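Allophycocyanin beta-18 subunit apoprotein (Chroococcidiopsis thermalis PCC 7203, PDB 6HRK) binds biliverdin covalently and, as an engineered form of a far-red-induced allophycocyanin subunit, fluoresces in the far-red. Local coordinates at residues T24-S27 with Q28-E32; V37-G41 with C42-T46; T45-R48 with Y49-V53; F122-E125 with P126-I130. The protein carries 18 engineered substitutions. All blocks are in the same frame, centred on the assembly; numbering follows the deposited sequence.

Contact 1: residues T24-S27 with Q28-E32; sequences TAVS and QLFQE. Engineered in segment 28-32: Gln28 (natural residue Leu).
The carbonyl O of Val26 accepts the backbone N-H of Phe30, one turn on in helix 18-32, at 3.0 Å, and the ring of the same residue passes over it, the O lying 3.1 Å above the ring plane and offset toward the rim. With CG beside the backbone N (chi1 -62°), the ring folds back alongside Val26, and the two side chains point the same way. Methyl CG1 of Val26 touches the far end of the ring, 3.3 Å from CZ. The preceding bond of the helix runs from Leu29 N to Ala25 O at 3.0 Å, while those from Gln28 N to Thr24 O and Gln31 N to Ser27 O are weak. Gln28, an engineered residue, packs on Leu103. Replacing Phe30 by alanine would probably leave Val26 CG1 without its ring partner and open a gap beside Tyr49 and Ala43. The apolar side of this final stretch of helix 18-32 meets three parts of the fold: Val26 lies on Val53 and Met56 of helix 46-69, Leu29 on Arg99 and Ser100 of helix 94-115, and Phe30 on Leu36 and Val37 of the loop that follows.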
loop_
_atom_site.group_PDB
_atom_site.type_symbol
_atom_site.label_atom_id
_atom_site.label_comp_id
_atom_site.label_asym_id
_atom_site.label_seq_id
_atom_site.Cartn_x
_atom_site.Cartn_y
_atom_site.Cartn_z
ATOM N N THR A 24 -1.252 9.310 6.487
ATOM C CA THR A 24 -1.863 10.184 5.481
ATOM C C THR A 24 -2.815 9.404 4.565
ATOM O O THR A 24 -3.894 9.898 4.226
ATOM C CB THR A 24 -0.787 10.883 4.615
ATOM O OG1 THR A 24 0.167 11.534 5.462
ATOM C CG2 THR A 24 -1.414 11.914 3.673
ATOM N N ALA A 25 -2.405 8.200 4.163
ATOM C CA ALA A 25 -3.225 7.332 3.308
ATOM C C ALA A 25 -4.491 6.816 3.996
ATOM O O ALA A 25 -5.548 6.758 3.363
ATOM C CB ALA A 25 -2.402 6.159 2.789
ATOM N N VAL A 26 -4.392 6.453 5.279
ATOM C CA VAL A 26 -5.544 5.886 6.007
ATOM C C VAL A 26 -6.568 6.989 6.293
ATOM O O VAL A 26 -7.773 6.738 6.276
ATOM C CB VAL A 26 -5.208 5.185 7.364
ATOM C CG1 VAL A 26 -6.204 4.060 7.624
ATOM C CG2 VAL A 26 -3.793 4.622 7.432
ATOM N N SER A 27 -6.076 8.200 6.560
ATOM C CA SER A 27 -6.931 9.366 6.794
ATOM C C SER A 27 -7.840 9.663 5.594
ATOM O O SER A 27 -9.048 9.853 5.764
ATOM C CB SER A 27 -6.078 10.596 7.127
ATOM O OG SER A 27 -6.884 11.713 7.458
ATOM N N GLN A 28 -7.260 9.687 4.392
ATOM C CA GLN A 28 -8.041 9.925 3.165
ATOM C C GLN A 28 -8.886 8.705 2.772
ATOM O O GLN A 28 -9.926 8.861 2.135
ATOM C CB GLN A 28 -7.145 10.355 1.991
ATOM C CG GLN A 28 -7.870 11.255 0.997
ATOM C CD GLN A 28 -7.102 11.476 -0.291
ATOM O OE1 GLN A 28 -7.241 10.713 -1.248
ATOM N NE2 GLN A 28 -6.307 12.538 -0.333
ATOM N N LEU A 29 -8.433 7.506 3.147
ATOM C CA LEU A 29 -9.208 6.273 2.943
ATOM C C LEU A 29 -10.543 6.306 3.694
ATOM O O LEU A 29 -11.578 5.946 3.128
ATOM C CB LEU A 29 -8.394 5.041 3.373
ATOM C CG LEU A 29 -8.983 3.648 3.111
ATOM C CD1 LEU A 29 -8.989 3.332 1.624
ATOM C CD2 LEU A 29 -8.216 2.585 3.882
ATOM N N PHE A 30 -10.516 6.743 4.956
ATOM C CA PHE A 30 -11.733 6.829 5.781
ATOM C C PHE A 30 -12.706 7.929 5.349
ATOM O O PHE A 30 -13.881 7.860 5.696
ATOM C CB PHE A 30 -11.397 7.028 7.269
ATOM C CG PHE A 30 -10.600 5.906 7.892
ATOM C CD1 PHE A 30 -10.863 4.564 7.599
ATOM C CD2 PHE A 30 -9.603 6.196 8.815
ATOM C CE1 PHE A 30 -10.125 3.550 8.192
ATOM C CE2 PHE A 30 -8.866 5.186 9.410
ATOM C CZ PHE A 30 -9.129 3.861 9.104
ATOM N N GLN A 31 -12.225 8.948 4.636
ATOM C CA GLN A 31 -13.118 9.933 4.000
ATOM C C GLN A 31 -13.948 9.281 2.895
ATOM O O GLN A 31 -15.166 9.445 2.839
ATOM C CB GLN A 31 -12.338 11.119 3.410
ATOM C CG GLN A 31 -12.180 12.312 4.339
ATOM C CD GLN A 31 -11.823 13.583 3.584
ATOM O OE1 GLN A 31 -10.855 13.614 2.821
ATOM N NE2 GLN A 31 -12.609 14.637 3.788
ATOM N N GLU A 32 -13.265 8.544 2.024
ATOM C CA GLU A 32 -13.892 7.918 0.856
ATOM C C GLU A 32 -14.629 6.628 1.218
ATOM O O GLU A 32 -15.629 6.293 0.578
ATOM C CB GLU A 32 -12.842 7.646 -0.222
ATOM C CG GLU A 32 -12.105 8.895 -0.688
ATOM C CD GLU A 32 -10.950 8.585 -1.614
ATOM O OE1 GLU A 32 -11.107 7.715 -2.490
ATOM O OE2 GLU A 32 -9.883 9.217 -1.477
#

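Contact 2: residues V37-G41 with C42-T46. Engineered in segment 37-41: Arg38 (natural residue Ser). Engineered in segment 42-46: Cys42 (natural residue Asn). With BLA (biliverdine IX alpha), chain E.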
loop_
_atom_site.group_PDB
_atom_site.type_symbol
_atom_site.label_atom_id
_atom_site.label_comp_id
_atom_site.label_asym_id
_atom_site.label_seq_id
_atom_site.Cartn_x
_atom_site.Cartn_y
_atom_site.Cartn_z
ATOM N N VAL A 37 -14.736 2.768 9.598
ATOM C CA VAL A 37 -14.743 3.280 10.977
ATOM C C VAL A 37 -16.113 3.072 11.671
ATOM O O VAL A 37 -16.248 3.351 12.860
ATOM C CB VAL A 37 -14.296 4.768 10.992
ATOM C CG1 VAL A 37 -14.243 5.344 12.406
ATOM C CG2 VAL A 37 -12.931 4.903 10.324
ATOM N N ARG A 38 -17.116 2.584 10.931
ATOM C CA ARG A 38 -18.408 2.160 11.501
ATOM C C ARG A 38 -18.346 0.687 11.926
ATOM O O ARG A 38 -17.435 -0.030 11.506
ATOM C CB ARG A 38 -19.523 2.292 10.462
ATOM C CG ARG A 38 -19.753 3.680 9.890
ATOM C CD ARG A 38 -20.674 3.587 8.679
ATOM N NE ARG A 38 -20.701 4.824 7.893
ATOM C CZ ARG A 38 -21.023 4.921 6.598
ATOM N NH1 ARG A 38 -21.353 3.853 5.871
ATOM N NH2 ARG A 38 -21.015 6.118 6.011
ATOM N N PRO A 39 -19.331 0.217 12.731
ATOM C CA PRO A 39 -19.422 -1.220 13.059
ATOM C C PRO A 39 -19.554 -2.121 11.822
ATOM O O PRO A 39 -20.297 -1.790 10.896
ATOM C CB PRO A 39 -20.687 -1.305 13.918
ATOM C CG PRO A 39 -20.813 0.044 14.530
ATOM C CD PRO A 39 -20.326 1.004 13.487
ATOM N N GLY A 40 -18.827 -3.238 11.818
ATOM C CA GLY A 40 -18.703 -4.099 10.637
ATOM C C GLY A 40 -17.432 -3.844 9.841
ATOM O O GLY A 40 -16.865 -4.773 9.263
ATOM N N GLY A 41 -16.983 -2.587 9.806
ATOM C CA GLY A 41 -15.779 -2.198 9.078
ATOM C C GLY A 41 -14.481 -2.703 9.682
ATOM O O GLY A 41 -14.414 -3.027 10.870
ATOM N N CYS A 42 -13.438 -2.730 8.856
ATOM C CA CYS A 42 -12.139 -3.291 9.243
ATOM C C CYS A 42 -11.215 -2.313 10.003
ATOM O O CYS A 42 -10.006 -2.547 10.083
ATOM C CB CYS A 42 -11.436 -3.859 8.002
ATOM S SG CYS A 42 -11.252 -2.687 6.642
ATOM N N ALA A 43 -11.772 -1.230 10.551
ATOM C CA ALA A 43 -11.050 -0.374 11.499
ATOM C C ALA A 43 -11.972 0.274 12.549
ATOM O O ALA A 43 -11.698 1.383 13.014
ATOM C CB ALA A 43 -10.268 0.691 10.739
ATOM N N TYR A 44 -13.045 -0.425 12.936
ATOM C CA TYR A 44 -14.005 0.101 13.919
ATOM C C TYR A 44 -13.360 0.243 15.296
ATOM O O TYR A 44 -13.294 1.342 15.849
ATOM C CB TYR A 44 -15.257 -0.788 14.021
ATOM C CG TYR A 44 -16.239 -0.318 15.083
ATOM C CD1 TYR A 44 -16.755 0.976 15.050
ATOM C CD2 TYR A 44 -16.637 -1.156 16.130
ATOM C CE1 TYR A 44 -17.641 1.429 16.017
ATOM C CE2 TYR A 44 -17.526 -0.713 17.106
ATOM C CZ TYR A 44 -18.024 0.580 17.045
ATOM O OH TYR A 44 -18.906 1.034 17.999
ATOM N N THR A 45 -12.879 -0.875 15.832
ATOM C CA THR A 45 -12.193 -0.892 17.124
ATOM C C THR A 45 -10.741 -0.442 16.967
ATOM O O THR A 45 -10.243 -0.303 15.846
ATOM C CB THR A 45 -12.211 -2.302 17.747
ATOM O OG1 THR A 45 -11.534 -3.220 16.880
ATOM C CG2 THR A 45 -13.640 -2.775 17.957
ATOM N N THR A 46 -10.072 -0.220 18.097
ATOM C CA THR A 46 -8.645 0.112 18.119
ATOM C C THR A 46 -7.795 -1.077 17.651
ATOM O O THR A 46 -6.829 -0.903 16.903
ATOM C CB THR A 46 -8.190 0.547 19.529
ATOM O OG1 THR A 46 -9.029 1.610 19.998
ATOM C CG2 THR A 46 -6.731 1.014 19.524
HETATM C CHA BLA E . -5.981 -9.577 9.635
HETATM N NA BLA E . -4.222 -9.198 7.749
HETATM C C1A BLA E . -4.869 -9.944 8.675
HETATM C C2A BLA E . -4.296 -11.315 8.636
HETATM C C3A BLA E . -3.317 -11.316 7.656
HETATM C C4A BLA E . -3.274 -9.930 7.104
HETATM C CMA BLA E . -2.471 -12.498 7.257
HETATM C CAA BLA E . -4.729 -12.482 9.504
HETATM C CBA BLA E . -3.660 -12.902 10.510
HETATM C CGA BLA E . -3.194 -11.748 11.363
HETATM O O1A BLA E . -2.135 -11.168 11.043
HETATM O O2A BLA E . -3.878 -11.416 12.352
HETATM C CHB BLA E . -2.390 -9.397 5.988
HETATM N NB BLA E . -0.252 -10.356 7.071
HETATM C C1B BLA E . -0.907 -9.714 6.064
HETATM C C2B BLA E . -0.004 -9.348 5.043
HETATM C C3B BLA E . 1.279 -9.763 5.388
HETATM C C4B BLA E . 1.035 -10.403 6.697
HETATM C CMB BLA E . -0.380 -8.614 3.779
HETATM O OB BLA E . 2.082 -11.031 7.533
HETATM C CAB BLA E . 2.556 -9.585 4.585
HETATM C CBB BLA E . 3.807 -9.723 5.425
HETATM N NC BLA E . -6.526 -4.981 6.114
HETATM C C1C BLA E . -6.220 -4.182 5.094
HETATM C C2C BLA E . -7.068 -2.949 5.179
HETATM C C3C BLA E . -7.269 -2.919 6.685
HETATM C C4C BLA E . -7.450 -4.399 7.064
HETATM C CMC BLA E . -6.398 -1.705 4.609
HETATM O OC BLA E . -5.355 -4.368 4.255
HETATM C CAC BLA E . -8.288 -1.894 7.205
HETATM C CBC BLA E . -9.721 -2.269 6.912
HETATM C CHD BLA E . -7.040 -4.669 8.505
HETATM N ND BLA E . -6.301 -7.106 8.846
HETATM C C1D BLA E . -7.127 -6.052 9.108
HETATM C C2D BLA E . -8.073 -6.446 10.183
HETATM C C3D BLA E . -7.743 -7.853 10.483
HETATM C C4D BLA E . -6.605 -8.200 9.596
HETATM C CMD BLA E . -9.161 -5.619 10.816
HETATM C CAD BLA E . -8.408 -8.754 11.495
HETATM C CBD BLA E . -9.707 -9.330 10.965
HETATM C CGD BLA E . -10.328 -10.141 12.075
HETATM O O1D BLA E . -10.315 -11.383 11.972
HETATM O O2D BLA E . -10.822 -9.536 13.054
#
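Pro39 lies over one face of the Tyr44 ring in a CH-pi contact, its CG 4.0 Å from the ring centroid and 22° off the ring normal. CD of Pro39 comes down nearer the rim, 3.7 Å from Tyr44 CE1. The phenol reaches this place because Tyr44 CG stands anti to the backbone N (chi1 177°), carrying the ring back against the Val37-Pro39 backbone. There its edge meets the carbonyl O of Val37, in the ring plane and 3.3 Å from CD1, while Tyr44 CB lies 3.4 Å from Arg38 O. Proline and glycine belong to a type II beta turn running from Arg38 to Gly41, closed by Gly41 N donating to Arg38 O at 3.1 Å. At Gly40 phi is positive, and a CB would be jammed against the carbonyl O of Pro39. The turn sits in the loop between helices 18-32 and 46-69 of the globin-like phycobilisome fold. The engineered Arg38 points away from the tyrosine. Beyond the turn, the engineered Cys42 sends its sulfur the other way from the ring: chi1 of 55° sets SG between the backbone N and the carbonyl carbon, and SG is bonded covalently to CBC of biliverdin. Leu36 and Pro93 flank this cysteine, and the Ala43 backbone is hydrogen-bonded to Leu36.

Contact 3: residues T45-R48 with Y49-V53; sequences TTRR and YNMCV. Engineered in segment 49-53: Cys52 (natural residue Tyr). With BLA (biliverdine IX alpha), chain E.
Met51 curls its methyl over the side chain of Arg47 in the first turns of helix 46-69, which opens with an N-cap: Thr45 OG1 accepts from Arg48 N at 3.2 Å. The bend of Met51 at chi3 (-69°) turns CE back along the helix, placing it 3.6 Å from Arg47 CG and over one face of the guanidinium, offset toward its rim. Arg47 is extended to NE, and the two chains cross at an oblique angle. The same Met51 CE lies 3.7 Å from CAD of the bound biliverdin. Thr46 and Asn50 stand side by side instead, methyl CG2 of the threonine 3.6 Å from ND2 of the amide. Arg48 lays its CB 3.7 Å from the biliverdin methyl CMD, and its extended chain carries the guanidinium past the propionate, whose O2D lies near the guanidinium plane at its edge, 4.5 Å from NE and too far for a hydrogen bond. Regular helix bonds join the turns, among them Asn50 N to Thr46 O at 2.8 Å. The engineered Cys52 donates its backbone N-H to Arg48 O at 2.8 Å, and its SG, anti to the backbone N, is bonded covalently to biliverdin CAC.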
loop_
_atom_site.group_PDB
_atom_site.type_symbol
_atom_site.label_atom_id
_atom_site.label_comp_id
_atom_site.label_asym_id
_atom_site.label_seq_id
_atom_site.Cartn_x
_atom_site.Cartn_y
_atom_site.Cartn_z
ATOM N N THR A 45 -12.879 -0.875 15.832
ATOM C CA THR A 45 -12.193 -0.892 17.124
ATOM C C THR A 45 -10.741 -0.442 16.967
ATOM O O THR A 45 -10.243 -0.303 15.846
ATOM C CB THR A 45 -12.211 -2.302 17.747
ATOM O OG1 THR A 45 -11.534 -3.220 16.880
ATOM C CG2 THR A 45 -13.640 -2.775 17.957
ATOM N N THR A 46 -10.072 -0.220 18.097
ATOM C CA THR A 46 -8.645 0.112 18.119
ATOM C C THR A 46 -7.795 -1.077 17.651
ATOM O O THR A 46 -6.829 -0.903 16.903
ATOM C CB THR A 46 -8.190 0.547 19.529
ATOM O OG1 THR A 46 -9.029 1.610 19.998
ATOM C CG2 THR A 46 -6.731 1.014 19.524
ATOM N N ARG A 47 -8.165 -2.277 18.101
ATOM C CA ARG A 47 -7.528 -3.523 17.664
ATOM C C ARG A 47 -7.524 -3.651 16.137
ATOM O O ARG A 47 -6.475 -3.885 15.534
ATOM C CB ARG A 47 -8.241 -4.725 18.298
ATOM C CG ARG A 47 -7.734 -6.083 17.840
ATOM C CD ARG A 47 -8.192 -7.196 18.763
ATOM N NE ARG A 47 -7.819 -8.510 18.235
ATOM C CZ ARG A 47 -6.607 -9.066 18.320
ATOM N NH1 ARG A 47 -5.589 -8.444 18.925
ATOM N NH2 ARG A 47 -6.409 -10.272 17.791
ATOM N N ARG A 48 -8.697 -3.484 15.530
ATOM C CA ARG A 48 -8.838 -3.539 14.071
ATOM C C ARG A 48 -8.089 -2.415 13.360
ATOM O O ARG A 48 -7.455 -2.663 12.334
ATOM C CB ARG A 48 -10.313 -3.509 13.661
ATOM C CG ARG A 48 -11.069 -4.773 14.019
ATOM C CD ARG A 48 -12.556 -4.617 13.770
ATOM N NE ARG A 48 -13.271 -5.878 13.955
ATOM C CZ ARG A 48 -14.595 -6.010 14.053
ATOM N NH1 ARG A 48 -15.407 -4.951 13.989
ATOM N NH2 ARG A 48 -15.117 -7.222 14.222
ATOM N N TYR A 49 -8.166 -1.195 13.896
ATOM C CA TYR A 49 -7.454 -0.048 13.311
ATOM C C TYR A 49 -5.943 -0.264 13.306
ATOM O O TYR A 49 -5.283 -0.013 12.292
ATOM C CB TYR A 49 -7.783 1.263 14.040
ATOM C CG TYR A 49 -6.914 2.422 13.585
ATOM C CD1 TYR A 49 -7.168 3.077 12.380
ATOM C CD2 TYR A 49 -5.813 2.837 14.339
ATOM C CE1 TYR A 49 -6.366 4.128 11.953
ATOM C CE2 TYR A 49 -5.004 3.885 13.916
ATOM C CZ TYR A 49 -5.288 4.528 12.723
ATOM O OH TYR A 49 -4.497 5.565 12.288
ATOM N N ASN A 50 -5.406 -0.713 14.443
ATOM C CA ASN A 50 -3.983 -1.049 14.563
ATOM C C ASN A 50 -3.523 -2.077 13.534
ATOM O O ASN A 50 -2.486 -1.893 12.902
ATOM C CB ASN A 50 -3.648 -1.555 15.976
ATOM C CG ASN A 50 -3.465 -0.427 16.982
ATOM O OD1 ASN A 50 -2.994 0.658 16.645
ATOM N ND2 ASN A 50 -3.812 -0.693 18.233
ATOM N N MET A 51 -4.296 -3.147 13.370
ATOM C CA MET A 51 -4.017 -4.151 12.335
ATOM C C MET A 51 -4.225 -3.608 10.910
ATOM O O MET A 51 -3.592 -4.084 9.971
ATOM C CB MET A 51 -4.852 -5.417 12.560
ATOM C CG MET A 51 -4.419 -6.204 13.789
ATOM S SD MET A 51 -5.314 -7.750 14.021
ATOM C CE MET A 51 -6.929 -7.117 14.454
ATOM N N CYS A 52 -5.104 -2.614 10.766
ATOM C CA CYS A 52 -5.333 -1.928 9.489
ATOM C C CYS A 52 -4.164 -1.061 9.024
ATOM O O CYS A 52 -3.831 -1.074 7.834
ATOM C CB CYS A 52 -6.640 -1.115 9.530
ATOM S SG CYS A 52 -7.391 -0.750 7.927
ATOM N N VAL A 53 -3.550 -0.312 9.941
ATOM C CA VAL A 53 -2.313 0.429 9.622
ATOM C C VAL A 53 -1.107 -0.508 9.485
ATOM O O VAL A 53 -0.223 -0.269 8.656
ATOM C CB VAL A 53 -2.008 1.590 10.610
ATOM C CG1 VAL A 53 -3.067 2.681 10.491
ATOM C CG2 VAL A 53 -1.855 1.119 12.058
HETATM C CHA BLA E . -5.981 -9.577 9.635
HETATM N NA BLA E . -4.222 -9.198 7.749
HETATM C C1A BLA E . -4.869 -9.944 8.675
HETATM C C2A BLA E . -4.296 -11.315 8.636
HETATM C C3A BLA E . -3.317 -11.316 7.656
HETATM C C4A BLA E . -3.274 -9.930 7.104
HETATM C CMA BLA E . -2.471 -12.498 7.257
HETATM C CAA BLA E . -4.729 -12.482 9.504
HETATM C CBA BLA E . -3.660 -12.902 10.510
HETATM C CGA BLA E . -3.194 -11.748 11.363
HETATM O O1A BLA E . -2.135 -11.168 11.043
HETATM O O2A BLA E . -3.878 -11.416 12.352
HETATM C CHB BLA E . -2.390 -9.397 5.988
HETATM N NB BLA E . -0.252 -10.356 7.071
HETATM C C1B BLA E . -0.907 -9.714 6.064
HETATM C C2B BLA E . -0.004 -9.348 5.043
HETATM C C3B BLA E . 1.279 -9.763 5.388
HETATM C C4B BLA E . 1.035 -10.403 6.697
HETATM C CMB BLA E . -0.380 -8.614 3.779
HETATM O OB BLA E . 2.082 -11.031 7.533
HETATM C CAB BLA E . 2.556 -9.585 4.585
HETATM C CBB BLA E . 3.807 -9.723 5.425
HETATM N NC BLA E . -6.526 -4.981 6.114
HETATM C C1C BLA E . -6.220 -4.182 5.094
HETATM C C2C BLA E . -7.068 -2.949 5.179
HETATM C C3C BLA E . -7.269 -2.919 6.685
HETATM C C4C BLA E . -7.450 -4.399 7.064
HETATM C CMC BLA E . -6.398 -1.705 4.609
HETATM O OC BLA E . -5.355 -4.368 4.255
HETATM C CAC BLA E . -8.288 -1.894 7.205
HETATM C CBC BLA E . -9.721 -2.269 6.912
HETATM C CHD BLA E . -7.040 -4.669 8.505
HETATM N ND BLA E . -6.301 -7.106 8.846
HETATM C C1D BLA E . -7.127 -6.052 9.108
HETATM C C2D BLA E . -8.073 -6.446 10.183
HETATM C C3D BLA E . -7.743 -7.853 10.483
HETATM C C4D BLA E . -6.605 -8.200 9.596
HETATM C CMD BLA E . -9.161 -5.619 10.816
HETATM C CAD BLA E . -8.408 -8.754 11.495
HETATM C CBD BLA E . -9.707 -9.330 10.965
HETATM C CGD BLA E . -10.328 -10.141 12.075
HETATM O O1D BLA E . -10.315 -11.383 11.972
HETATM O O2D BLA E . -10.822 -9.536 13.054
#

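Contact 4: residues F122-E125 with P126-I130. Engineered in segment 126-130: Ile130 (natural residue Val).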
loop_
_atom_site.group_PDB
_atom_site.type_symbol
_atom_site.label_atom_id
_atom_site.label_comp_id
_atom_site.label_asym_id
_atom_site.label_seq_id
_atom_site.Cartn_x
_atom_site.Cartn_y
_atom_site.Cartn_z
ATOM N N PHE A 122 8.392 3.828 -12.902
ATOM C CA PHE A 122 8.772 2.535 -12.282
ATOM C C PHE A 122 8.265 2.287 -10.849
ATOM O O PHE A 122 8.068 1.136 -10.457
ATOM C CB PHE A 122 10.303 2.355 -12.315
ATOM C CG PHE A 122 11.058 3.302 -11.412
ATOM C CD1 PHE A 122 11.331 2.959 -10.088
ATOM C CD2 PHE A 122 11.511 4.531 -11.887
ATOM C CE1 PHE A 122 12.026 3.826 -9.256
ATOM C CE2 PHE A 122 12.207 5.401 -11.060
ATOM C CZ PHE A 122 12.465 5.050 -9.742
ATOM N N VAL A 123 8.090 3.359 -10.077
ATOM C CA VAL A 123 7.543 3.287 -8.710
ATOM C C VAL A 123 6.131 2.690 -8.649
ATOM O O VAL A 123 5.794 2.026 -7.671
ATOM C CB VAL A 123 7.595 4.685 -8.023
ATOM C CG1 VAL A 123 6.710 4.777 -6.781
ATOM C CG2 VAL A 123 9.035 5.010 -7.660
ATOM N N ASP A 124 5.326 2.920 -9.686
ATOM C CA ASP A 124 3.937 2.433 -9.739
ATOM C C ASP A 124 3.812 0.904 -9.653
ATOM O O ASP A 124 2.914 0.387 -8.983
ATOM C CB ASP A 124 3.252 2.913 -11.032
ATOM C CG ASP A 124 3.090 4.431 -11.100
ATOM O OD1 ASP A 124 3.766 5.158 -10.339
ATOM O OD2 ASP A 124 2.281 4.898 -11.931
ATOM N N GLU A 125 4.724 0.205 -10.326
ATOM C CA GLU A 125 4.636 -1.249 -10.570
ATOM C C GLU A 125 4.117 -2.134 -9.409
ATOM O O GLU A 125 3.088 -2.794 -9.571
ATOM C CB GLU A 125 5.981 -1.766 -11.119
ATOM C CG GLU A 125 6.186 -3.270 -11.030
ATOM C CD GLU A 125 7.411 -3.752 -11.774
ATOM O OE1 GLU A 125 8.306 -2.944 -12.107
ATOM O OE2 GLU A 125 7.473 -4.971 -12.001
ATOM N N PRO A 126 4.825 -2.170 -8.258
ATOM C CA PRO A 126 4.380 -3.055 -7.168
ATOM C C PRO A 126 3.120 -2.596 -6.421
ATOM O O PRO A 126 2.507 -3.405 -5.721
ATOM C CB PRO A 126 5.581 -3.068 -6.228
ATOM C CG PRO A 126 6.214 -1.741 -6.430
ATOM C CD PRO A 126 6.070 -1.466 -7.899
ATOM N N PHE A 127 2.753 -1.319 -6.554
ATOM C CA PHE A 127 1.487 -0.808 -6.016
ATOM C C PHE A 127 0.335 -1.292 -6.889
ATOM O O PHE A 127 -0.653 -1.817 -6.378
ATOM C CB PHE A 127 1.480 0.725 -5.950
ATOM C CG PHE A 127 2.430 1.300 -4.937
ATOM C CD1 PHE A 127 3.754 1.546 -5.266
ATOM C CD2 PHE A 127 1.995 1.619 -3.656
ATOM C CE1 PHE A 127 4.635 2.086 -4.340
ATOM C CE2 PHE A 127 2.867 2.160 -2.723
ATOM C CZ PHE A 127 4.190 2.392 -3.064
ATOM N N ASP A 128 0.479 -1.114 -8.202
ATOM C CA ASP A 128 -0.497 -1.609 -9.184
ATOM C C ASP A 128 -0.556 -3.143 -9.275
ATOM O O ASP A 128 -1.605 -3.697 -9.608
ATOM C CB ASP A 128 -0.209 -1.038 -10.583
ATOM C CG ASP A 128 -0.452 0.464 -10.679
ATOM O OD1 ASP A 128 -1.273 1.014 -9.914
ATOM O OD2 ASP A 128 0.176 1.101 -11.549
ATOM N N TYR A 129 0.560 -3.818 -9.001
ATOM C CA TYR A 129 0.607 -5.282 -9.046
ATOM C C TYR A 129 -0.122 -5.898 -7.853
ATOM O O TYR A 129 -0.996 -6.752 -8.028
ATOM C CB TYR A 129 2.053 -5.786 -9.094
ATOM C CG TYR A 129 2.162 -7.296 -9.112
ATOM C CD1 TYR A 129 1.715 -8.032 -10.206
ATOM C CD2 TYR A 129 2.698 -7.991 -8.026
ATOM C CE1 TYR A 129 1.807 -9.417 -10.225
ATOM C CE2 TYR A 129 2.797 -9.375 -8.037
ATOM C CZ TYR A 129 2.350 -10.083 -9.137
ATOM O OH TYR A 129 2.446 -11.455 -9.146
ATOM N N ILE A 130 0.242 -5.459 -6.650
ATOM C CA ILE A 130 -0.403 -5.927 -5.414
ATOM C C ILE A 130 -1.894 -5.558 -5.409
ATOM O O ILE A 130 -2.726 -6.371 -5.009
ATOM C CB ILE A 130 0.315 -5.384 -4.146
ATOM C CG1 ILE A 130 1.723 -5.991 -4.031
ATOM C CG2 ILE A 130 -0.476 -5.704 -2.878
ATOM C CD1 ILE A 130 2.626 -5.298 -3.032
#
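Phe127 presents its ring edge to two backbone carbonyls, the O atoms of Val123 and Asp124, both in the ring plane; Val123 O is 3.2 Å from CD1. Methyl CG1 of Val123 lies alongside, 4.2 Å from CE1. Beyond these residues the ring is packed by Cys63 of helix 46-69 and by Ile101 and Lys105 of helix 94-115, so Phe127 sits between two helices. Cut back to alanine, Phe127 would probably leave a gap between these helices and Val123 CG1 without its aromatic neighbour. Helix 125-134 starts here. Asp124 O accepts Asp128 N at 3.0 Å, with a weak second bond from Phe127 N. Glu125 O takes Tyr129 N at 2.8 Å. Pro126, second in the helix, has no N-H to give. Asp124 and Asp128, both with CG beside the backbone N, project from the same side, their OD2 atoms 4.4 Å apart. Tyr129 leads away to Glu77, and Glu125 to the backbone N of Ala72. The two like-charged carboxylates would probably repel each other, but salt bridges from Lys109 to Asp124 and from Lys105 to Asp128 are likely to offset this and help keep both ionised.

All four contacts are local and follow one another along the chain, so none encloses a long loop and none nests inside another. Contact 1 ends helix 18-32. Contact 2 shapes the connection that follows, and contact 3 begins helix 46-69; these two overlap at Thr45 and Thr46. Contact 1 touches both of them, so the end of helix 18-32 is tied to the loop and to the start of helix 46-69. Contacts 2 and 3, with centres about 8 Å apart, each supply one engineered cysteine to the same biliverdin. Contact 4 starts helix 125-134 on the opposite side of the chain's centre, its centre about 20 Å from that of contact 1.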